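Local coordinates for protein ArsC family reductase (Pseudomonas aeruginosa, PDB 1RW1) that belongs to the ArsC family, has a thioredoxin fold and is probably a glutathione-dependent thiol reductase, at residues Y2-K8 with Y27-K33; C10-A16 with K90-L94. All coordinates share one frame; numbering follows the deposited sequence.

In the fold
Interactions 1 and 2 meet on one four-stranded mixed sheet of a thioredoxin fold, with their centres about 9 Å apart. Strand 2-6 runs between strand 27-31, its parallel partner in interaction 1, and the antiparallel strand 93-95, which follows the cis-proline loop of interaction 2. Helix 11-22, which with its N-cap C10 gives residues 10-16, links the two parallel strands, so along the chain the segments alternate: 2-8, 10-16, 27-33, 90-94. The contacts also touch directly, Y5 N lying 2.8 Å from V93 O and L4 CD1 packing on P92 CB at 3.5 Å. Interaction 2 brings C10 beside R91, in an arrangement consistent with a thiol reductase site.

Interaction 1: Y2-K8 with Y27-K33; sequences YVLYGIK and YDFHDYK
Five backbone hydrogen bonds join residues 2-8 to 27-33, the donor alternating between the strands from D28 N to Y2 O at one end to Y32 N to G6 O at the other. The straightest is L4 N to D28 O, 2.8 Å long and 176° at the hydrogen; the last carries the pairing into the first turn of helix 32-35.

Aromatic packing differs on the two faces of the sheet. On the face of Y5 and H30, Y5 CD2 lies 3.4 Å from H30 CG, over one face of the imidazole, with the ring planes inclined at 38°. H30 CG is anti to the backbone N (chi1 -180°), which sets the imidazole beside CD2 and CE2 of Y5; Y5 OH bonds onward to E95 and H41. On the other face L4 and Y27 run alongside, and the F29 edge meets I7 C with CZ at 3.7 Å. From the helix, Y32 sets a ring face over G6 N and its OH against Y5 CB.

Polar bridging is by water. One water accepts from Y32 OH and donates to Y5 O, whereas two others link D31 to K8 N and K8 NZ, whose ammonium is 4.2 Å from D31 OD2. D31 OD1 also caps the helix by accepting from K33 N. The whole is the parallel strand pair of a beta-alpha-beta unit, the N-terminal element of the thioredoxin fold, with helix 11-22 as its crossover.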
ATOM      1  N   TYR A   2      10.684 -10.792   1.284  1.00  9.84           N
ATOM      2  CA  TYR A   2       9.802  -9.714   1.692  1.00  8.77           C
ATOM      3  C   TYR A   2       9.780  -8.655   0.587  1.00  7.56           C
ATOM      4  O   TYR A   2      10.806  -8.389  -0.057  1.00  8.65           O
ATOM      5  CB  TYR A   2      10.339  -9.091   2.964  1.00  9.75           C
ATOM      6  CG  TYR A   2      10.413 -10.061   4.121  1.00 12.15           C
ATOM      7  CD1 TYR A   2       9.355 -10.906   4.425  1.00 17.60           C
ATOM      8  CD2 TYR A   2      11.547 -10.139   4.925  1.00 15.14           C
ATOM      9  CE1 TYR A   2       9.418 -11.787   5.488  1.00 19.30           C
ATOM     10  CE2 TYR A   2      11.617 -11.012   5.999  1.00 17.70           C
ATOM     11  CZ  TYR A   2      10.545 -11.827   6.274  1.00 17.55           C
ATOM     12  OH  TYR A   2      10.618 -12.696   7.336  1.00 20.93           O
ATOM     13  N   VAL A   3       8.619  -8.042   0.400  1.00  7.11           N
ATOM     14  CA  VAL A   3       8.451  -7.043  -0.665  1.00  6.61           C
ATOM     15  C   VAL A   3       7.721  -5.832  -0.086  1.00  6.46           C
ATOM     16  O   VAL A   3       6.650  -5.969   0.515  1.00  7.31           O
ATOM     17  CB  VAL A   3       7.663  -7.589  -1.881  1.00  7.85           C
ATOM     18  CG1 VAL A   3       7.664  -6.555  -2.991  1.00  7.98           C
ATOM     19  CG2 VAL A   3       8.265  -8.907  -2.357  1.00  9.28           C
ATOM     20  N   LEU A   4       8.324  -4.656  -0.257  1.00  6.38           N
ATOM     21  CA  LEU A   4       7.774  -3.391   0.192  1.00  6.16           C
ATOM     22  C   LEU A   4       7.268  -2.633  -1.033  1.00  5.95           C
ATOM     23  O   LEU A   4       8.028  -2.406  -1.971  1.00  7.55           O
ATOM     24  CB  LEU A   4       8.870  -2.584   0.895  1.00  6.59           C
ATOM     25  CG  LEU A   4       8.367  -1.340   1.640  1.00  7.55           C
ATOM     26  CD1 LEU A   4       7.591  -1.727   2.896  1.00  8.05           C
ATOM     27  CD2 LEU A   4       9.543  -0.446   1.985  1.00  8.47           C
ATOM     28  N   TYR A   5       6.018  -2.194  -0.995  1.00  5.41           N
ATOM     29  CA  TYR A   5       5.359  -1.526  -2.113  1.00  5.72           C
ATOM     30  C   TYR A   5       5.088  -0.076  -1.755  1.00  5.41           C
ATOM     31  O   TYR A   5       4.504   0.220  -0.703  1.00  6.31           O
ATOM     32  CB  TYR A   5       4.012  -2.191  -2.410  1.00  5.88           C
ATOM     33  CG  TYR A   5       4.080  -3.634  -2.839  1.00  5.66           C
ATOM     34  CD1 TYR A   5       4.239  -4.646  -1.928  1.00  6.64           C
ATOM     35  CD2 TYR A   5       3.974  -3.976  -4.171  1.00  6.39           C
ATOM     36  CE1 TYR A   5       4.282  -5.970  -2.326  1.00  7.30           C
ATOM     37  CE2 TYR A   5       4.020  -5.294  -4.588  1.00  7.19           C
ATOM     38  CZ  TYR A   5       4.168  -6.297  -3.654  1.00  7.37           C
ATOM     39  OH  TYR A   5       4.208  -7.613  -4.057  1.00  9.15           O
ATOM     40  N   GLY A   6       5.456   0.828  -2.656  1.00  5.78           N
ATOM     41  CA  GLY A   6       5.173   2.240  -2.472  1.00  5.98           C
ATOM     42  C   GLY A   6       5.978   3.075  -3.445  1.00  5.64           C
ATOM     43  O   GLY A   6       6.142   2.713  -4.608  1.00  6.59           O
ATOM     44  N   ILE A   7       6.482   4.218  -2.972  1.00  5.88           N
ATOM     45  CA  ILE A   7       7.288   5.144  -3.759  1.00  6.39           C
ATOM     46  C   ILE A   7       8.461   5.619  -2.908  1.00  6.25           C
ATOM     47  O   ILE A   7       8.539   5.324  -1.719  1.00  7.32           O
ATOM     48  CB  ILE A   7       6.432   6.357  -4.256  1.00  6.44           C
ATOM     49  CG1 ILE A   7       5.998   7.240  -3.076  1.00  7.40           C
ATOM     50  CG2 ILE A   7       5.252   5.884  -5.082  1.00  8.05           C
ATOM     51  CD1 ILE A   7       5.358   8.560  -3.497  1.00  8.96           C
ATOM     52  N   LYS A   8       9.378   6.362  -3.512  1.00  6.79           N
ATOM     53  CA  LYS A   8      10.529   6.891  -2.785  1.00  8.13           C
ATOM     54  C   LYS A   8      10.204   8.128  -1.941  1.00  8.70           C
ATOM     55  O   LYS A   8      10.566   8.214  -0.762  1.00  9.48           O
ATOM     56  CB  LYS A   8      11.649   7.223  -3.783  1.00  8.56           C
ATOM     57  CG  LYS A   8      12.244   6.005  -4.484  1.00  8.99           C
ATOM     58  CD  LYS A   8      13.161   6.418  -5.660  1.00 10.94           C
ATOM     59  CE  LYS A   8      13.837   5.221  -6.328  1.00 12.22           C
ATOM     60  NZ  LYS A   8      14.521   5.584  -7.627  1.00 15.23           N
ATOM     61  N   TYR A  27      14.719  -6.892   1.790  1.00 11.05           N
ATOM     62  CA  TYR A  27      13.434  -6.791   1.114  1.00  9.50           C
ATOM     63  C   TYR A  27      13.662  -6.238  -0.275  1.00  9.71           C
ATOM     64  O   TYR A  27      14.611  -5.496  -0.524  1.00 11.91           O
ATOM     65  CB  TYR A  27      12.449  -5.899   1.897  1.00  9.61           C
ATOM     66  CG  TYR A  27      12.954  -4.488   2.126  1.00  8.92           C
ATOM     67  CD1 TYR A  27      13.790  -4.204   3.198  1.00  8.77           C
ATOM     68  CD2 TYR A  27      12.626  -3.449   1.246  1.00  8.94           C
ATOM     69  CE1 TYR A  27      14.300  -2.927   3.373  1.00  8.31           C
ATOM     70  CE2 TYR A  27      13.125  -2.178   1.429  1.00  8.84           C
ATOM     71  CZ  TYR A  27      13.961  -1.920   2.495  1.00  7.67           C
ATOM     72  OH  TYR A  27      14.463  -0.653   2.656  1.00  9.29           O
ATOM     73  N   ASP A  28      12.770  -6.607  -1.172  1.00  9.22           N
ATOM     74  CA  ASP A  28      12.667  -5.992  -2.482  1.00  9.48           C
ATOM     75  C   ASP A  28      11.754  -4.777  -2.378  1.00  7.53           C
ATOM     76  O   ASP A  28      10.837  -4.762  -1.560  1.00  9.16           O
ATOM     77  CB  ASP A  28      12.079  -6.987  -3.480  1.00 11.01           C
ATOM     78  CG  ASP A  28      13.079  -8.026  -3.954  1.00 15.21           C
ATOM     79  OD1 ASP A  28      14.254  -7.991  -3.540  1.00 21.09           O
ATOM     80  OD2 ASP A  28      12.727  -8.917  -4.730  1.00 19.98           O
ATOM     81  N   PHE A  29      11.996  -3.777  -3.207  1.00  8.76           N
ATOM     82  CA  PHE A  29      11.191  -2.568  -3.257  1.00  8.04           C
ATOM     83  C   PHE A  29      10.479  -2.498  -4.594  1.00  7.37           C
ATOM     84  O   PHE A  29      11.123  -2.441  -5.640  1.00  9.53           O
ATOM     85  CB  PHE A  29      12.080  -1.351  -3.036  1.00  9.21           C
ATOM     86  CG  PHE A  29      11.398  -0.017  -3.285  1.00  7.93           C
ATOM     87  CD1 PHE A  29      10.119   0.261  -2.830  1.00  9.35           C
ATOM     88  CD2 PHE A  29      12.060   0.973  -3.985  1.00  9.17           C
ATOM     89  CE1 PHE A  29       9.533   1.509  -3.061  1.00  9.46           C
ATOM     90  CE2 PHE A  29      11.478   2.209  -4.213  1.00  9.91           C
ATOM     91  CZ  PHE A  29      10.228   2.475  -3.755  1.00  9.83           C
ATOM     92  N   HIS A  30       9.153  -2.527  -4.538  1.00  6.77           N
ATOM     93  CA  HIS A  30       8.278  -2.407  -5.697  1.00  6.78           C
ATOM     94  C   HIS A  30       7.780  -0.960  -5.744  1.00  6.31           C
ATOM     95  O   HIS A  30       6.963  -0.557  -4.917  1.00  6.73           O
ATOM     96  CB  HIS A  30       7.113  -3.373  -5.578  1.00  6.79           C
ATOM     97  CG  HIS A  30       6.171  -3.311  -6.735  1.00  7.63           C
ATOM     98  ND1 HIS A  30       6.006  -4.359  -7.612  1.00  9.26           N
ATOM     99  CD2 HIS A  30       5.312  -2.338  -7.121  1.00  8.17           C
ATOM    100  CE1 HIS A  30       5.086  -4.018  -8.493  1.00 10.49           C
ATOM    101  NE2 HIS A  30       4.645  -2.804  -8.219  1.00  9.64           N
ATOM    102  N   ASP A  31       8.332  -0.191  -6.679  1.00  6.35           N
ATOM    103  CA  ASP A  31       8.169   1.262  -6.762  1.00  6.25           C
ATOM    104  C   ASP A  31       7.111   1.571  -7.812  1.00  6.27           C
ATOM    105  O   ASP A  31       7.336   1.334  -9.012  1.00  6.81           O
ATOM    106  CB  ASP A  31       9.517   1.817  -7.198  1.00  7.50           C
ATOM    107  CG  ASP A  31       9.561   3.315  -7.371  1.00  8.25           C
ATOM    108  OD1 ASP A  31       8.527   4.013  -7.217  1.00  8.14           O
ATOM    109  OD2 ASP A  31      10.683   3.801  -7.674  1.00 11.34           O
ATOM    110  N   TYR A  32       5.962   2.100  -7.410  1.00  6.33           N
ATOM    111  CA  TYR A  32       4.885   2.380  -8.365  1.00  6.11           C
ATOM    112  C   TYR A  32       5.326   3.305  -9.481  1.00  6.55           C
ATOM    113  O   TYR A  32       4.795   3.190 -10.587  1.00  7.04           O
ATOM    114  CB  TYR A  32       3.677   2.984  -7.655  1.00  6.56           C
ATOM    115  CG  TYR A  32       3.060   2.117  -6.580  1.00  6.18           C
ATOM    116  CD1 TYR A  32       2.887   0.753  -6.735  1.00  6.49           C
ATOM    117  CD2 TYR A  32       2.631   2.674  -5.398  1.00  6.42           C
ATOM    118  CE1 TYR A  32       2.331  -0.013  -5.735  1.00  6.82           C
ATOM    119  CE2 TYR A  32       2.074   1.913  -4.386  1.00  5.92           C
ATOM    120  CZ  TYR A  32       1.920   0.564  -4.555  1.00  5.86           C
ATOM    121  OH  TYR A  32       1.370  -0.253  -3.598  1.00  6.66           O
ATOM    122  N   LYS A  33       6.245   4.247  -9.223  1.00  6.68           N
ATOM    123  CA  LYS A  33       6.718   5.161 -10.268  1.00  7.04           C
ATOM    124  C   LYS A  33       7.678   4.497 -11.257  1.00  7.36           C
ATOM    125  O   LYS A  33       7.973   5.081 -12.292  1.00  8.74           O
ATOM    126  CB  LYS A  33       7.350   6.412  -9.663  1.00  7.66           C
ATOM    127  CG  LYS A  33       6.378   7.282  -8.880  1.00  7.97           C
ATOM    128  CD  LYS A  33       7.031   8.560  -8.385  1.00  9.08           C
ATOM    129  CE  LYS A  33       6.162   9.374  -7.426  1.00  9.45           C
ATOM    130  NZ  LYS A  33       6.910  10.476  -6.778  1.00 12.37           N
TER
HETATM  131  O   HOH W   1       1.645   0.982  -1.198  1.00  7.10           O
HETATM  132  O   HOH W   2       9.229   6.537  -6.401  1.00  8.29           O
HETATM  133  O   HOH W   3      12.036   5.484  -9.055  1.00 16.26           O

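Interaction 2: C10-A16 with K90-L94; sequences CDTMKKA and KRPVL
At the N-terminus of helix 11-22, the thioredoxin-fold position where thiol reductases of this kind carry their reactive cysteine, C10 meets R91 of the loop leading into strand 93-95. R91 NE donates to C10 SG over 3.3 Å at 162°, and the sulfur sits at the guanidinium edge, only 4° out of its plane. R91 NH2 adds a weak bond to C10 SG at 3.6 Å. The R91 chain bends at its third torsion, turning its NE and NH2 edge to the sulfur. C10 is also the N-cap: its SG, held opposite its own amide nitrogen (chi1 170°), accepts from M13 N at 3.5 Å. Two hydrogen bonds and a weak third thus converge on one sulfur at the helix start.

Beside this polar group lies P92, whose preceding peptide bond is cis, a cis-proline facing the first helix, a hallmark of the thioredoxin fold. M13 SE, of a selenomethionine, lies 3.6 Å from P92 CB, the two side chains running antiparallel past each other. One helical turn further on from T12, A16 CB rests 3.6 Å from P92 CG. Y109 of helix 106-113 also packs on P92. T12 turns its methyl to the loop, where CG2 approaches R91 O at 3.6 Å and also touches P92 CD.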
ATOM      1  N   CYS A  10       8.166   9.811  -0.001  1.00  8.42           N
ATOM      2  CA  CYS A  10       7.042   9.700   0.903  1.00  8.77           C
ATOM      3  C   CYS A  10       7.609   9.575   2.302  1.00  8.02           C
ATOM      4  O   CYS A  10       8.407   8.677   2.536  1.00  7.66           O
ATOM      5  CB  CYS A  10       6.180   8.471   0.576  1.00  8.87           C
ATOM      6  SG  CYS A  10       4.926   8.065   1.810  1.00  8.85           S
ATOM      7  N   ASP A  11       7.219  10.449   3.220  1.00  9.19           N
ATOM      8  CA  ASP A  11       7.771  10.369   4.564  1.00  9.10           C
ATOM      9  C   ASP A  11       7.418   9.055   5.258  1.00  7.55           C
ATOM     10  O   ASP A  11       8.229   8.548   6.025  1.00  8.14           O
ATOM     11  CB  ASP A  11       7.374  11.556   5.398  1.00 11.62           C
ATOM     12  CG  ASP A  11       8.126  12.810   5.011  1.00 14.59           C
ATOM     13  OD1 ASP A  11       9.282  12.760   4.509  1.00 16.65           O
ATOM     14  OD2 ASP A  11       7.611  13.910   5.219  1.00 18.63           O
ATOM     15  N   THR A  12       6.238   8.491   5.020  1.00  7.67           N
ATOM     16  CA  THR A  12       5.885   7.213   5.634  1.00  7.46           C
ATOM     17  C   THR A  12       6.799   6.109   5.113  1.00  6.60           C
ATOM     18  O   THR A  12       7.263   5.265   5.885  1.00  7.07           O
ATOM     19  CB  THR A  12       4.416   6.894   5.393  1.00  8.69           C
ATOM     20  OG1 THR A  12       3.617   7.913   6.009  1.00 10.66           O
ATOM     21  CG2 THR A  12       4.031   5.613   6.084  1.00 10.30           C
HETATM   22  N   MSE A  13       7.065   6.118   3.802  1.00  6.70           N
HETATM   23  CA  MSE A  13       8.017   5.157   3.237  1.00  6.23           C
HETATM   24  C   MSE A  13       9.400   5.317   3.854  1.00  6.14           C
HETATM   25  O   MSE A  13      10.064   4.330   4.153  1.00  6.89           O
HETATM   26  CB  MSE A  13       8.117   5.339   1.723  1.00  6.51           C
HETATM   27  CG  MSE A  13       6.856   5.001   0.984  1.00  7.46           C
HETATM   28 SE   MSE A  13       6.396   3.104   1.087  1.00 12.65          SE
HETATM   29  CE  MSE A  13       7.944   2.398   0.168  1.00  9.81           C
ATOM     30  N   LYS A  14       9.840   6.561   4.030  1.00  6.56           N
ATOM     31  CA  LYS A  14      11.173   6.793   4.591  1.00  6.60           C
ATOM     32  C   LYS A  14      11.256   6.217   6.000  1.00  6.48           C
ATOM     33  O   LYS A  14      12.278   5.626   6.399  1.00  6.89           O
ATOM     34  CB  LYS A  14      11.492   8.288   4.609  1.00  7.12           C
ATOM     35  CG  LYS A  14      11.632   8.896   3.245  1.00  7.34           C
ATOM     36  CD  LYS A  14      11.683  10.407   3.301  1.00  8.14           C
ATOM     37  CE  LYS A  14      11.418  11.063   1.974  1.00  9.77           C
ATOM     38  NZ  LYS A  14      11.105  12.497   2.145  1.00 12.27           N
ATOM     39  N   LYS A  15      10.207   6.425   6.789  1.00  6.42           N
ATOM     40  CA  LYS A  15      10.167   5.933   8.149  1.00  7.05           C
ATOM     41  C   LYS A  15      10.229   4.401   8.161  1.00  6.64           C
ATOM     42  O   LYS A  15      11.012   3.803   8.901  1.00  6.99           O
ATOM     43  CB  LYS A  15       8.892   6.429   8.853  1.00  7.26           C
ATOM     44  CG  LYS A  15       8.864   7.934   9.063  1.00  7.89           C
ATOM     45  CD  LYS A  15       7.484   8.528   9.268  1.00  9.63           C
ATOM     46  CE  LYS A  15       6.707   7.937  10.387  1.00 11.82           C
ATOM     47  NZ  LYS A  15       5.476   8.755  10.600  1.00 14.53           N
ATOM     48  N   ALA A  16       9.388   3.776   7.348  1.00  6.73           N
ATOM     49  CA  ALA A  16       9.297   2.324   7.308  1.00  7.01           C
ATOM     50  C   ALA A  16      10.604   1.712   6.820  1.00  6.67           C
ATOM     51  O   ALA A  16      11.063   0.704   7.367  1.00  7.23           O
ATOM     52  CB  ALA A  16       8.149   1.896   6.410  1.00  7.43           C
ATOM     53  N   LYS A  90      -2.688   3.139  -0.054  1.00  5.62           N
ATOM     54  CA  LYS A  90      -2.027   3.419   1.209  1.00  5.76           C
ATOM     55  C   LYS A  90      -0.612   2.836   1.194  1.00  5.62           C
ATOM     56  O   LYS A  90      -0.372   1.753   0.665  1.00  6.43           O
ATOM     57  CB  LYS A  90      -2.826   2.834   2.366  1.00  7.56           C
ATOM     58  CG  LYS A  90      -3.971   3.696   2.827  1.00 11.34           C
ATOM     59  CD  LYS A  90      -4.224   3.586   4.326  1.00 14.84           C
ATOM     60  CE  LYS A  90      -5.520   4.277   4.748  1.00 16.31           C
ATOM     61  NZ  LYS A  90      -6.675   3.596   4.152  1.00 16.28           N
ATOM     62  N   ARG A  91       0.302   3.565   1.819  1.00  5.74           N
ATOM     63  CA  ARG A  91       1.724   3.188   1.865  1.00  6.02           C
ATOM     64  C   ARG A  91       2.146   2.921   3.315  1.00  6.09           C
ATOM     65  O   ARG A  91       1.689   3.618   4.241  1.00  7.40           O
ATOM     66  CB  ARG A  91       2.601   4.227   1.196  1.00  6.60           C
ATOM     67  CG  ARG A  91       2.300   4.372  -0.283  1.00  6.00           C
ATOM     68  CD  ARG A  91       3.276   5.264  -0.987  1.00  6.53           C
ATOM     69  NE  ARG A  91       3.224   6.661  -0.596  1.00  7.19           N
ATOM     70  CZ  ARG A  91       2.619   7.616  -1.290  1.00  7.39           C
ATOM     71  NH1 ARG A  91       1.917   7.360  -2.381  1.00  7.98           N
ATOM     72  NH2 ARG A  91       2.742   8.862  -0.876  1.00  8.83           N
ATOM     73  N   PRO A  92       3.200   2.126   3.465  1.00  6.42           N
ATOM     74  CA  PRO A  92       3.561   1.044   2.553  1.00  5.96           C
ATOM     75  C   PRO A  92       2.555  -0.073   2.516  1.00  5.80           C
ATOM     76  O   PRO A  92       1.632  -0.106   3.324  1.00  6.84           O
ATOM     77  CB  PRO A  92       4.888   0.508   3.151  1.00  7.47           C
ATOM     78  CG  PRO A  92       5.216   1.400   4.315  1.00  7.43           C
ATOM     79  CD  PRO A  92       3.893   1.954   4.744  1.00  7.36           C
ATOM     80  N   VAL A  93       2.767  -1.017   1.602  1.00  5.94           N
ATOM     81  CA  VAL A  93       2.294  -2.389   1.791  1.00  6.17           C
ATOM     82  C   VAL A  93       3.542  -3.236   1.930  1.00  5.94           C
ATOM     83  O   VAL A  93       4.492  -3.084   1.157  1.00  6.57           O
ATOM     84  CB  VAL A  93       1.388  -2.889   0.659  1.00  6.89           C
ATOM     85  CG1 VAL A  93       0.980  -4.330   0.900  1.00  8.26           C
ATOM     86  CG2 VAL A  93       0.167  -2.006   0.524  1.00  8.54           C
ATOM     87  N   LEU A  94       3.573  -4.120   2.922  1.00  6.85           N
ATOM     88  CA  LEU A  94       4.717  -4.995   3.152  1.00  6.91           C
ATOM     89  C   LEU A  94       4.222  -6.426   3.109  1.00  7.43           C
ATOM     90  O   LEU A  94       3.391  -6.824   3.937  1.00  8.62           O
ATOM     91  CB  LEU A  94       5.363  -4.702   4.494  1.00  7.56           C
ATOM     92  CG  LEU A  94       6.508  -5.638   4.910  1.00  8.77           C
ATOM     93  CD1 LEU A  94       7.680  -5.614   3.932  1.00  9.61           C
ATOM     94  CD2 LEU A  94       6.988  -5.264   6.307  1.00 11.20           C
TER